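PDB 6XP8: TfuA domain-containing protein from Methanosarcina acetivorans, which takes part in peptide backbone thioamidation, probably as the helper protein of a YcaO enzyme. Local coordinates for residues Ile5-Gly8 with Ser12-Asp15; Tyr24-Arg29 with Asp119-Ile124; Leu153-Asn158 with Leu167-Glu172. All coordinates share one frame; numbering follows the deposited sequence.

Contact 1: Ile5-Gly8 with Ser12-Asp15; sequences IFTG and SHED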
loop_
_atom_site.group_PDB
_atom_site.type_symbol
_atom_site.label_atom_id
_atom_site.label_comp_id
_atom_site.label_asym_id
_atom_site.label_seq_id
_atom_site.Cartn_x
_atom_site.Cartn_y
_atom_site.Cartn_z
ATOM N N ILE A 5 -3.691 -9.030 11.712
ATOM C CA ILE A 5 -3.198 -8.255 10.558
ATOM C C ILE A 5 -4.331 -7.936 9.594
ATOM O O ILE A 5 -5.042 -8.833 9.139
ATOM C CB ILE A 5 -2.076 -9.000 9.777
ATOM C CG1 ILE A 5 -0.967 -9.518 10.704
ATOM C CG2 ILE A 5 -1.523 -8.148 8.633
ATOM C CD1 ILE A 5 -0.137 -8.447 11.371
ATOM N N PHE A 6 -4.484 -6.653 9.277
ATOM C CA PHE A 6 -5.492 -6.209 8.321
ATOM C C PHE A 6 -4.833 -6.014 6.965
ATOM O O PHE A 6 -4.059 -5.070 6.777
ATOM C CB PHE A 6 -6.166 -4.926 8.813
ATOM C CG PHE A 6 -6.852 -5.083 10.144
ATOM C CD1 PHE A 6 -8.180 -5.505 10.208
ATOM C CD2 PHE A 6 -6.171 -4.822 11.334
ATOM C CE1 PHE A 6 -8.818 -5.662 11.436
ATOM C CE2 PHE A 6 -6.800 -4.990 12.564
ATOM C CZ PHE A 6 -8.130 -5.402 12.613
ATOM N N THR A 7 -5.125 -6.929 6.037
ATOM C CA THR A 7 -4.520 -6.926 4.695
ATOM C C THR A 7 -5.422 -7.657 3.677
ATOM O O THR A 7 -6.602 -7.897 3.960
ATOM C CB THR A 7 -3.027 -7.399 4.709
ATOM O OG1 THR A 7 -2.380 -7.022 3.486
ATOM C CG2 THR A 7 -2.871 -8.903 4.945
ATOM N N GLY A 8 -4.883 -7.979 2.502
ATOM C CA GLY A 8 -5.659 -8.603 1.435
ATOM C C GLY A 8 -5.408 -7.963 0.089
ATOM O O GLY A 8 -5.448 -8.652 -0.936
ATOM N N SER A 12 -2.011 -10.846 -0.450
ATOM C CA SER A 12 -3.150 -11.708 -0.158
ATOM C C SER A 12 -2.971 -12.411 1.184
ATOM O O SER A 12 -1.841 -12.556 1.676
ATOM C CB SER A 12 -3.354 -12.728 -1.282
ATOM O OG SER A 12 -2.291 -13.664 -1.318
ATOM N N HIS A 13 -4.088 -12.828 1.779
ATOM C CA HIS A 13 -4.068 -13.624 3.011
ATOM C C HIS A 13 -3.276 -14.912 2.782
ATOM O O HIS A 13 -2.500 -15.318 3.635
ATOM C CB HIS A 13 -5.490 -13.943 3.475
ATOM C CG HIS A 13 -6.232 -12.768 4.040
ATOM N ND1 HIS A 13 -7.361 -12.913 4.816
ATOM C CD2 HIS A 13 -6.003 -11.435 3.954
ATOM C CE1 HIS A 13 -7.804 -11.722 5.175
ATOM N NE2 HIS A 13 -6.996 -10.807 4.668
ATOM N N GLU A 14 -3.457 -15.507 1.602
ATOM C CA GLU A 14 -2.772 -16.740 1.202
ATOM C C GLU A 14 -1.247 -16.590 1.230
ATOM O O GLU A 14 -0.542 -17.453 1.759
ATOM C CB GLU A 14 -3.236 -17.188 -0.196
ATOM C CG GLU A 14 -4.728 -17.489 -0.329
ATOM C CD GLU A 14 -5.559 -16.284 -0.766
ATOM O OE1 GLU A 14 -5.742 -15.338 0.034
ATOM O OE2 GLU A 14 -6.049 -16.289 -1.921
ATOM N N ASP A 15 -0.751 -15.491 0.666
ATOM C CA ASP A 15 0.687 -15.232 0.593
ATOM C C ASP A 15 1.263 -14.742 1.918
ATOM O O ASP A 15 2.412 -15.043 2.244
ATOM C CB ASP A 15 1.005 -14.260 -0.544
ATOM C CG ASP A 15 0.811 -14.886 -1.919
ATOM O OD1 ASP A 15 0.684 -16.125 -2.009
ATOM O OD2 ASP A 15 0.792 -14.132 -2.906
#

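Contact 2: Tyr24-Arg29 with Asp119-Ile124; sequences YQPPVR and DTFEPI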
loop_
_atom_site.group_PDB
_atom_site.type_symbol
_atom_site.label_atom_id
_atom_site.label_comp_id
_atom_site.label_asym_id
_atom_site.label_seq_id
_atom_site.Cartn_x
_atom_site.Cartn_y
_atom_site.Cartn_z
ATOM N N TYR A 24 -5.420 -13.176 10.077
ATOM C CA TYR A 24 -5.592 -12.273 8.938
ATOM C C TYR A 24 -7.037 -11.849 8.774
ATOM O O TYR A 24 -7.950 -12.679 8.729
ATOM C CB TYR A 24 -5.006 -12.863 7.645
ATOM C CG TYR A 24 -3.504 -12.931 7.732
ATOM C CD1 TYR A 24 -2.718 -11.789 7.515
ATOM C CD2 TYR A 24 -2.858 -14.112 8.101
ATOM C CE1 TYR A 24 -1.335 -11.835 7.640
ATOM C CE2 TYR A 24 -1.476 -14.163 8.219
ATOM C CZ TYR A 24 -0.718 -13.025 7.984
ATOM O OH TYR A 24 0.654 -13.058 8.101
ATOM N N GLN A 25 -7.219 -10.536 8.715
ATOM C CA GLN A 25 -8.528 -9.916 8.588
ATOM C C GLN A 25 -8.567 -9.105 7.294
ATOM O O GLN A 25 -7.511 -8.728 6.781
ATOM C CB GLN A 25 -8.808 -9.011 9.800
ATOM C CG GLN A 25 -9.022 -9.754 11.118
ATOM C CD GLN A 25 -10.244 -10.664 11.118
ATOM O OE1 GLN A 25 -10.141 -11.854 11.425
ATOM N NE2 GLN A 25 -11.399 -10.113 10.773
ATOM N N PRO A 26 -9.779 -8.820 6.763
ATOM C CA PRO A 26 -9.896 -7.953 5.582
ATOM C C PRO A 26 -9.358 -6.531 5.846
ATOM O O PRO A 26 -9.099 -6.187 7.017
ATOM C CB PRO A 26 -11.411 -7.908 5.333
ATOM C CG PRO A 26 -11.929 -9.157 5.949
ATOM C CD PRO A 26 -11.096 -9.348 7.174
ATOM N N PRO A 27 -9.174 -5.708 4.783
ATOM C CA PRO A 27 -8.755 -4.312 4.988
ATOM C C PRO A 27 -9.554 -3.635 6.109
ATOM O O PRO A 27 -10.779 -3.794 6.174
ATOM C CB PRO A 27 -9.053 -3.659 3.639
ATOM C CG PRO A 27 -8.835 -4.763 2.664
ATOM C CD PRO A 27 -9.275 -6.029 3.343
ATOM N N VAL A 28 -8.853 -2.921 6.988
ATOM C CA VAL A 28 -9.450 -2.391 8.222
ATOM C C VAL A 28 -10.494 -1.299 7.946
ATOM O O VAL A 28 -10.332 -0.491 7.026
ATOM C CB VAL A 28 -8.365 -1.945 9.245
ATOM C CG1 VAL A 28 -7.598 -0.706 8.780
ATOM C CG2 VAL A 28 -8.947 -1.766 10.649
ATOM N N ARG A 29 -11.571 -1.332 8.732
ATOM C CA ARG A 29 -12.621 -0.315 8.711
ATOM C C ARG A 29 -12.811 0.259 10.107
ATOM O O ARG A 29 -12.330 -0.308 11.090
ATOM C CB ARG A 29 -13.953 -0.893 8.215
ATOM C CG ARG A 29 -13.896 -1.553 6.848
ATOM C CD ARG A 29 -15.285 -1.735 6.256
ATOM N NE ARG A 29 -16.108 -2.700 6.990
ATOM C CZ ARG A 29 -16.106 -4.020 6.793
ATOM N NH1 ARG A 29 -15.307 -4.578 5.889
ATOM N NH2 ARG A 29 -16.907 -4.788 7.514
ATOM N N ASP A 119 -14.977 -9.250 -2.798
ATOM C CA ASP A 119 -15.076 -10.601 -2.241
ATOM C C ASP A 119 -13.709 -11.201 -1.890
ATOM O O ASP A 119 -13.545 -11.777 -0.811
ATOM C CB ASP A 119 -15.846 -11.531 -3.193
ATOM C CG ASP A 119 -17.245 -11.018 -3.526
ATOM O OD1 ASP A 119 -18.017 -10.693 -2.595
ATOM O OD2 ASP A 119 -17.578 -10.950 -4.731
ATOM N N THR A 120 -12.738 -11.049 -2.793
ATOM C CA THR A 120 -11.420 -11.700 -2.675
ATOM C C THR A 120 -10.320 -10.770 -2.140
ATOM O O THR A 120 -9.257 -11.236 -1.724
ATOM C CB THR A 120 -10.936 -12.289 -4.027
ATOM O OG1 THR A 120 -10.528 -11.227 -4.902
ATOM C CG2 THR A 120 -12.024 -13.133 -4.706
ATOM N N PHE A 121 -10.594 -9.463 -2.171
ATOM C CA PHE A 121 -9.651 -8.368 -1.827
ATOM C C PHE A 121 -8.509 -8.149 -2.838
ATOM O O PHE A 121 -7.666 -7.271 -2.638
ATOM C CB PHE A 121 -9.095 -8.448 -0.378
ATOM C CG PHE A 121 -10.037 -9.064 0.627
ATOM C CD1 PHE A 121 -11.326 -8.553 0.827
ATOM C CD2 PHE A 121 -9.618 -10.151 1.398
ATOM C CE1 PHE A 121 -12.181 -9.133 1.760
ATOM C CE2 PHE A 121 -10.471 -10.730 2.334
ATOM C CZ PHE A 121 -11.752 -10.223 2.511
ATOM N N GLU A 122 -8.486 -8.924 -3.925
ATOM C CA GLU A 122 -7.456 -8.755 -4.952
ATOM C C GLU A 122 -7.612 -7.389 -5.635
ATOM O O GLU A 122 -8.729 -7.003 -5.978
ATOM C CB GLU A 122 -7.519 -9.888 -5.978
ATOM C CG GLU A 122 -6.216 -10.119 -6.738
ATOM C CD GLU A 122 -6.317 -11.254 -7.742
ATOM O OE1 GLU A 122 -7.179 -11.182 -8.642
ATOM O OE2 GLU A 122 -5.534 -12.223 -7.631
ATOM N N PRO A 123 -6.498 -6.640 -5.799
ATOM C CA PRO A 123 -6.594 -5.349 -6.484
ATOM C C PRO A 123 -6.933 -5.503 -7.960
ATOM O O PRO A 123 -6.493 -6.463 -8.605
ATOM C CB PRO A 123 -5.186 -4.764 -6.344
ATOM C CG PRO A 123 -4.616 -5.442 -5.156
ATOM C CD PRO A 123 -5.156 -6.842 -5.224
ATOM N N ILE A 124 -7.728 -4.565 -8.461
ATOM C CA ILE A 124 -8.025 -4.458 -9.883
ATOM C C ILE A 124 -7.071 -3.433 -10.492
ATOM O O ILE A 124 -6.407 -3.704 -11.501
ATOM C CB ILE A 124 -9.511 -4.060 -10.130
ATOM C CG1 ILE A 124 -10.490 -5.000 -9.394
ATOM C CG2 ILE A 124 -9.817 -3.941 -11.623
ATOM C CD1 ILE A 124 -10.382 -6.475 -9.727
#

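Contact 3: Leu153-Asn158 with Leu167-Glu172; sequences LDLAIN and LGLTKE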
loop_
_atom_site.group_PDB
_atom_site.type_symbol
_atom_site.label_atom_id
_atom_site.label_comp_id
_atom_site.label_asym_id
_atom_site.label_seq_id
_atom_site.Cartn_x
_atom_site.Cartn_y
_atom_site.Cartn_z
ATOM N N LEU A 153 3.837 9.850 -15.875
ATOM C CA LEU A 153 3.611 10.015 -14.442
ATOM C C LEU A 153 2.527 11.061 -14.160
ATOM O O LEU A 153 1.620 10.814 -13.363
ATOM C CB LEU A 153 4.922 10.319 -13.707
ATOM C CG LEU A 153 4.867 10.657 -12.208
ATOM C CD1 LEU A 153 4.218 9.556 -11.370
ATOM C CD2 LEU A 153 6.271 10.952 -11.714
ATOM N N ASP A 154 2.616 12.212 -14.829
ATOM C CA ASP A 154 1.562 13.229 -14.752
ATOM C C ASP A 154 0.191 12.676 -15.159
ATOM O O ASP A 154 -0.821 12.977 -14.513
ATOM C CB ASP A 154 1.919 14.446 -15.614
ATOM C CG ASP A 154 0.822 15.496 -15.620
ATOM O OD1 ASP A 154 0.665 16.206 -14.599
ATOM O OD2 ASP A 154 0.112 15.607 -16.643
ATOM N N LEU A 155 0.164 11.874 -16.229
ATOM C CA LEU A 155 -1.071 11.217 -16.670
ATOM C C LEU A 155 -1.642 10.323 -15.566
ATOM O O LEU A 155 -2.839 10.389 -15.275
ATOM C CB LEU A 155 -0.861 10.427 -17.978
ATOM C CG LEU A 155 -2.052 9.646 -18.572
ATOM C CD1 LEU A 155 -3.281 10.516 -18.819
ATOM C CD2 LEU A 155 -1.658 8.909 -19.848
ATOM N N ALA A 156 -0.776 9.514 -14.951
ATOM C CA ALA A 156 -1.188 8.597 -13.878
ATOM C C ALA A 156 -1.777 9.353 -12.682
ATOM O O ALA A 156 -2.835 8.978 -12.173
ATOM C CB ALA A 156 -0.025 7.720 -13.445
ATOM N N ILE A 157 -1.103 10.431 -12.270
ATOM C CA ILE A 157 -1.585 11.315 -11.193
ATOM C C ILE A 157 -2.990 11.843 -11.526
ATOM O O ILE A 157 -3.860 11.909 -10.651
ATOM C CB ILE A 157 -0.580 12.474 -10.906
ATOM C CG1 ILE A 157 0.748 11.911 -10.364
ATOM C CG2 ILE A 157 -1.165 13.507 -9.938
ATOM C CD1 ILE A 157 1.923 12.874 -10.421
ATOM N N ASN A 158 -3.202 12.175 -12.802
ATOM C CA ASN A 158 -4.467 12.724 -13.299
ATOM C C ASN A 158 -5.485 11.691 -13.794
ATOM O O ASN A 158 -6.420 12.024 -14.535
ATOM C CB ASN A 158 -4.179 13.779 -14.370
ATOM C CG ASN A 158 -3.702 15.079 -13.770
ATOM O OD1 ASN A 158 -4.468 15.792 -13.117
ATOM N ND2 ASN A 158 -2.431 15.390 -13.969
ATOM N N LEU A 167 -1.722 -1.062 -18.689
ATOM C CA LEU A 167 -2.340 -1.081 -20.013
ATOM C C LEU A 167 -3.073 0.227 -20.316
ATOM O O LEU A 167 -2.896 0.782 -21.397
ATOM C CB LEU A 167 -3.266 -2.295 -20.184
ATOM C CG LEU A 167 -4.076 -2.523 -21.475
ATOM C CD1 LEU A 167 -3.315 -2.302 -22.779
ATOM C CD2 LEU A 167 -4.627 -3.934 -21.439
ATOM N N GLY A 168 -3.866 0.715 -19.358
ATOM C CA GLY A 168 -4.607 1.973 -19.515
ATOM C C GLY A 168 -3.688 3.172 -19.694
ATOM O O GLY A 168 -3.952 4.047 -20.523
ATOM N N LEU A 169 -2.597 3.184 -18.927
ATOM C CA LEU A 169 -1.611 4.261 -18.961
ATOM C C LEU A 169 -0.860 4.321 -20.291
ATOM O O LEU A 169 -0.724 5.402 -20.865
ATOM C CB LEU A 169 -0.628 4.132 -17.786
ATOM C CG LEU A 169 0.332 5.284 -17.468
ATOM C CD1 LEU A 169 -0.425 6.553 -17.092
ATOM C CD2 LEU A 169 1.293 4.877 -16.359
ATOM N N THR A 170 -0.389 3.166 -20.769
ATOM C CA THR A 170 0.326 3.093 -22.054
ATOM C C THR A 170 -0.596 3.349 -23.250
ATOM O O THR A 170 -0.173 3.952 -24.238
ATOM C CB THR A 170 1.098 1.766 -22.248
ATOM O OG1 THR A 170 0.208 0.652 -22.097
ATOM C CG2 THR A 170 2.258 1.657 -21.250
ATOM N N LYS A 171 -1.849 2.898 -23.143
ATOM C CA LYS A 171 -2.863 3.098 -24.184
ATOM C C LYS A 171 -3.226 4.580 -24.326
ATOM O O LYS A 171 -3.163 5.126 -25.430
ATOM C CB LYS A 171 -4.106 2.241 -23.892
ATOM C CG LYS A 171 -5.178 2.225 -24.968
ATOM C CD LYS A 171 -6.198 1.143 -24.651
ATOM C CE LYS A 171 -7.503 1.373 -25.389
ATOM N NZ LYS A 171 -8.521 0.343 -25.033
ATOM N N GLU A 172 -3.577 5.217 -23.204
ATOM C CA GLU A 172 -3.932 6.639 -23.165
ATOM C C GLU A 172 -2.715 7.522 -23.463
ATOM O O GLU A 172 -2.846 8.552 -24.128
ATOM C CB GLU A 172 -4.553 7.012 -21.811
ATOM C CG GLU A 172 -5.189 8.400 -21.768
ATOM C CD GLU A 172 -5.949 8.703 -20.483
ATOM O OE1 GLU A 172 -5.867 7.926 -19.501
ATOM O OE2 GLU A 172 -6.638 9.746 -20.451
#

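Contact 1: Ile5-Gly8 with Ser12-Asp15
His13 reaches back from the start of helix 13-19 to the backbone that leaves strand 3-6. Its one direct hydrogen bond across this contact runs from NE2 to Thr7 O at 3.0 Å. The N-H points somewhat off the oxygen, with an angle of 145° at the hydrogen. Thr7 O lies close to the plane of the imidazole, at its edge. Seen from the carbonyl the geometry differs: the donor stands well above the plane of that group, 65° out of it. NE2 also makes a weak hydrogen bond to Gln25 O on the neighbouring strand.

The remaining contacts across the segments are packing. His13 CD2 lies 3.8 Å from Gly8 CA. Thr7 CG2 is looser, 4.1 Å from His13 CD2, and the two side chains run past each other in opposite directions. OG1 of Thr7 lies anti to its own nitrogen (chi1 -164°) and hydrogen-bonds Asp48, which leaves the methyl for the ring. At the backbone angles of Gly8 a beta carbon would be jammed against Thr7 O. Such a carbon would also sit 3.7 Å from His13 NE2.

A second hydrogen bond, within 12-15, caps the helix start. Ser12 is the N-cap, and its OG accepts from Asp15 N at 3.1 Å. The carboxylate of Asp15 forms a salt bridge with Arg200 of helix 198-215.

This is the strand-to-helix turn of the beta-alpha-beta unit 3-6, 13-19 and 23-25. Side chains meet backbone here: a serine hydroxyl caps the helix, and the imidazole N-H binds a carbonyl past the strand end. The glycine fits a backbone shape that a beta carbon would strain.

Contact 2: Tyr24-Arg29 with Asp119-Ile124
Phe121 carries its ring to Pro26 and Pro27 through a chi1 of -31°, roughly halfway between staggered and eclipsed. The chi2 of -56° then turns the ring so that one face meets both prolines. The backbone helps, since Phe121 has a positive phi and its CB is directed at the proline pair.

Pro26 meets the far end of the ring. Its CG lies 3.6 Å from Phe121 CZ, and its CB is 3.7 Å from the same CZ. Pro27 packs nearer the root of the side chain, with CD 4.1 Å from Phe121 CD1. Pro26 CA and Pro27 CD share one face of the ring, both displaced toward its rim. On the opposite face lies the loop's own Asp119 O, 3.9 Å above the ring plane. The contact between the segments is purely apolar. Asn9 also touches both Pro27 and Phe121, and the imidazole of His13 meets the phenyl ring with the planes about 40° apart.

The loop has a local support of its own. Thr120 OG1 accepts from Glu122 N at 3.2 Å, which makes an ST turn around Phe121.

Pro26 and Pro27 continue strand 23-25 in an extended, polyproline-like course. The contact thus ties the long loop between helices 96-102 and 128-140 to the edge of the parallel sheet, just past the carboxyl end of strand 23-25. The sheet has the strand order 2-1-3-4-5 of flavodoxin-like alpha/beta folds, and a proline pair packed on one aromatic face anchors the loop there.

Contact 3: Leu153-Asn158 with Leu167-Glu172
Leu155 of helix 146-157 packs against Leu169 and Glu172 of helix 166-175. Its CB sits 4.0 Å from Leu169 CD1. Leu155 CG is 3.8 Å from Leu169 CD1. The branches then part. CD2 lies against the backbone of the other helix, 3.8 Å from Leu169 O, and also touches CB of Glu172. CD1 comes to rest over the carboxylate of Glu172, 3.6 Å from Glu172 CD and at nearly equal distances from both oxygens. With CG anti to the backbone nitrogen (chi1 179°), the fork reaches across to the second helix.

Leu169 answers with a single methyl. Its CD1 fills the place beside Leu155 CG and lies 3.8 Å from Ala156 CB. The nearest CA atoms, Ala156 CA and Leu169 CA, are 6.7 Å apart. Ala156 also packs on Leu128 and Ile131 of helix 128-140. Cutting Leu155 back to an alanine is likely to open a gap beside Leu169 CD1 and leave the Glu172 chain without its apolar support.

The axes of the short segments 153-157 and 167-172 approach to 10.2 Å, with 120° between their N-to-C directions. The first helix ends at Ile157; in Asn158, just after it, backbone N and ND2 reach Asp154 O from opposite faces of its plane. Arg164 hydrogen-bonds Ala156 O.

The contact joins two consecutive helices by leucine and alanine packing. Glu172 borders it: its carbon chain and carboxylate lie on the two methyls of Leu155, so this apolar patch meets a polar group at its margin.

How the contacts relate
Contacts 1 and 2 adjoin, with centres about 7 Å apart. Strands 3-6 and 23-25 are neighbours in the sheet. Two probable backbone hydrogen bonds join the contacts: Ile5 O to Gln25 N at 2.8 Å, and Thr7 N to Gln25 O at 3.1 Å. His13 of contact 1 and Phe121 of contact 2 also meet ring to ring, so the turn after the first strand and the distant loop are packed together. Contact 3 belongs to the helical part. Its centre is about 28 Å from that of contact 1 and about 25 Å from that of contact 2. Contacts 1 and 3 lie on opposite sides of the chain's centre.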